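Long-range contact in polar amino acid ABC uptake transporter substrate binding protein (Streptococcus thermophilus LMG 18311, PDB 3HV1), which probably captures a polar amino acid outside the cell and delivers it to an ABC transporter for uptake: residues P103-E108 with D182-N187. Numbering follows the deposited sequence.
Sequences PYMVNE and DRVYAN
Arg183 sets CG anti to its backbone N (chi1 -179°) and stays extended through NE, running from the helix start back along strand 105-107; Asn107, likewise with CG anti to its backbone N, sends its amide to the first turn of that helix. This is a type 2 periplasmic-binding-protein fold, in which strand 105-114 runs from one lobe into the other; the helix segment 183-187 crosses strand 105-107 at 95°. Four hydrogen bonds define the junction. Arg183 N donates to Glu108 O (2.8 Å), in the carbonyl plane. Val184 N meets Asn107 OD1 at 3.1 Å, nearly straight at 170° yet from above the amide carbonyl plane. Within its own amide plane, Asn107 ND2 reaches the anti lone pair of Asp182 OD1 (3.1 Å); Glu209 is its other acceptor, and these two carboxylates at ND2 and the Val184 N-H at OD1 together fix the amide's flip. Arg183 NH1 donates in plane to a lone pair of Val106 O at 2.8 Å, while NH2 forms a salt bridge with Glu249. The selenomethionine Met105 crosses Val184 obliquely, its CE 4.0 Å from Val184 CG1. A water accepts from both Val106 N (2.8 Å) and Arg183 NH1 (2.7 Å), in the guanidinium plane.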
# COMPACT_ATOMS: atom_id res chain seq x y z
N PRO A 103 -3.24 -2.93 5.42
CA PRO A 103 -4.66 -3.31 5.32
C PRO A 103 -4.83 -4.82 5.25
O PRO A 103 -4.04 -5.50 4.60
CB PRO A 103 -5.11 -2.61 4.04
CG PRO A 103 -3.85 -2.63 3.20
CD PRO A 103 -2.79 -2.22 4.20
N TYR A 104 -5.85 -5.36 5.92
CA TYR A 104 -6.06 -6.81 5.89
C TYR A 104 -7.21 -7.23 4.96
O TYR A 104 -7.36 -8.41 4.64
CB TYR A 104 -6.26 -7.36 7.32
CG TYR A 104 -7.36 -6.70 8.12
CD1 TYR A 104 -8.67 -7.18 8.07
CD2 TYR A 104 -7.10 -5.56 8.90
CE1 TYR A 104 -9.70 -6.53 8.77
CE2 TYR A 104 -8.12 -4.92 9.60
CZ TYR A 104 -9.42 -5.41 9.53
OH TYR A 104 -10.43 -4.77 10.21
N MSE A 105 -8.02 -6.28 4.53
CA MSE A 105 -9.11 -6.58 3.62
C MSE A 105 -9.71 -5.33 2.99
O MSE A 105 -9.64 -4.24 3.56
CB MSE A 105 -10.21 -7.42 4.31
CG MSE A 105 -11.46 -6.65 4.78
SE MSE A 105 -12.99 -7.76 5.18
CE MSE A 105 -13.79 -7.84 3.42
N VAL A 106 -10.28 -5.50 1.80
CA VAL A 106 -10.88 -4.38 1.11
C VAL A 106 -12.38 -4.49 1.07
O VAL A 106 -12.93 -5.54 0.75
CB VAL A 106 -10.37 -4.24 -0.34
CG1 VAL A 106 -11.13 -3.13 -1.06
CG2 VAL A 106 -8.89 -3.94 -0.34
N ASN A 107 -13.05 -3.40 1.42
CA ASN A 107 -14.49 -3.37 1.36
C ASN A 107 -14.84 -2.41 0.24
O ASN A 107 -14.21 -1.36 0.09
CB ASN A 107 -15.10 -2.90 2.66
CG ASN A 107 -16.60 -2.84 2.59
OD1 ASN A 107 -17.24 -3.74 2.04
ND2 ASN A 107 -17.19 -1.78 3.13
N GLU A 108 -15.83 -2.78 -0.55
CA GLU A 108 -16.25 -1.95 -1.67
C GLU A 108 -17.65 -2.38 -2.07
O GLU A 108 -18.13 -3.43 -1.64
CB GLU A 108 -15.30 -2.14 -2.85
CG GLU A 108 -15.41 -3.52 -3.50
CD GLU A 108 -14.41 -3.72 -4.61
OE1 GLU A 108 -14.28 -2.81 -5.47
OE2 GLU A 108 -13.76 -4.78 -4.65
N ASP A 182 -22.53 -3.23 0.11
CA ASP A 182 -21.15 -3.40 0.56
C ASP A 182 -20.74 -4.87 0.52
O ASP A 182 -21.52 -5.74 0.90
CB ASP A 182 -20.96 -2.93 2.00
CG ASP A 182 -21.08 -1.41 2.16
OD1 ASP A 182 -20.17 -0.83 2.77
OD2 ASP A 182 -22.07 -0.83 1.70
N ARG A 183 -19.52 -5.13 0.08
CA ARG A 183 -18.98 -6.48 0.03
C ARG A 183 -19.15 -7.14 1.40
O ARG A 183 -19.65 -8.26 1.48
CB ARG A 183 -17.50 -6.43 -0.32
CG ARG A 183 -16.84 -7.78 -0.44
CD ARG A 183 -15.33 -7.65 -0.44
NE ARG A 183 -14.68 -8.91 -0.75
CZ ARG A 183 -13.36 -9.09 -0.76
NH1 ARG A 183 -12.56 -8.08 -0.46
NH2 ARG A 183 -12.86 -10.27 -1.09
N VAL A 184 -18.76 -6.46 2.48
CA VAL A 184 -18.89 -7.07 3.81
C VAL A 184 -20.30 -7.58 4.13
O VAL A 184 -20.45 -8.58 4.83
CB VAL A 184 -18.47 -6.11 4.98
CG1 VAL A 184 -16.96 -5.99 5.03
CG2 VAL A 184 -19.15 -4.75 4.84
N TYR A 185 -21.33 -6.90 3.63
CA TYR A 185 -22.70 -7.35 3.89
C TYR A 185 -23.13 -8.44 2.93
O TYR A 185 -23.75 -9.43 3.32
CB TYR A 185 -23.69 -6.18 3.77
CG TYR A 185 -23.41 -5.04 4.72
CD1 TYR A 185 -23.19 -5.28 6.08
CD2 TYR A 185 -23.36 -3.72 4.27
CE1 TYR A 185 -22.92 -4.24 6.96
CE2 TYR A 185 -23.09 -2.67 5.15
CZ TYR A 185 -22.86 -2.94 6.49
OH TYR A 185 -22.56 -1.91 7.36
N ALA A 186 -22.81 -8.26 1.65
CA ALA A 186 -23.16 -9.25 0.64
C ALA A 186 -22.61 -10.62 1.01
O ALA A 186 -23.36 -11.59 1.14
CB ALA A 186 -22.60 -8.82 -0.73
N ASN A 187 -21.30 -10.71 1.20
CA ASN A 187 -20.69 -11.99 1.53
C ASN A 187 -21.11 -12.55 2.88
O ASN A 187 -21.32 -13.75 3.02
CB ASN A 187 -19.17 -11.87 1.47
CG ASN A 187 -18.65 -11.91 0.05
OD1 ASN A 187 -18.24 -12.98 -0.45
ND2 ASN A 187 -18.69 -10.78 -0.63
O HOH W 1 -9.94 -7.76 0.25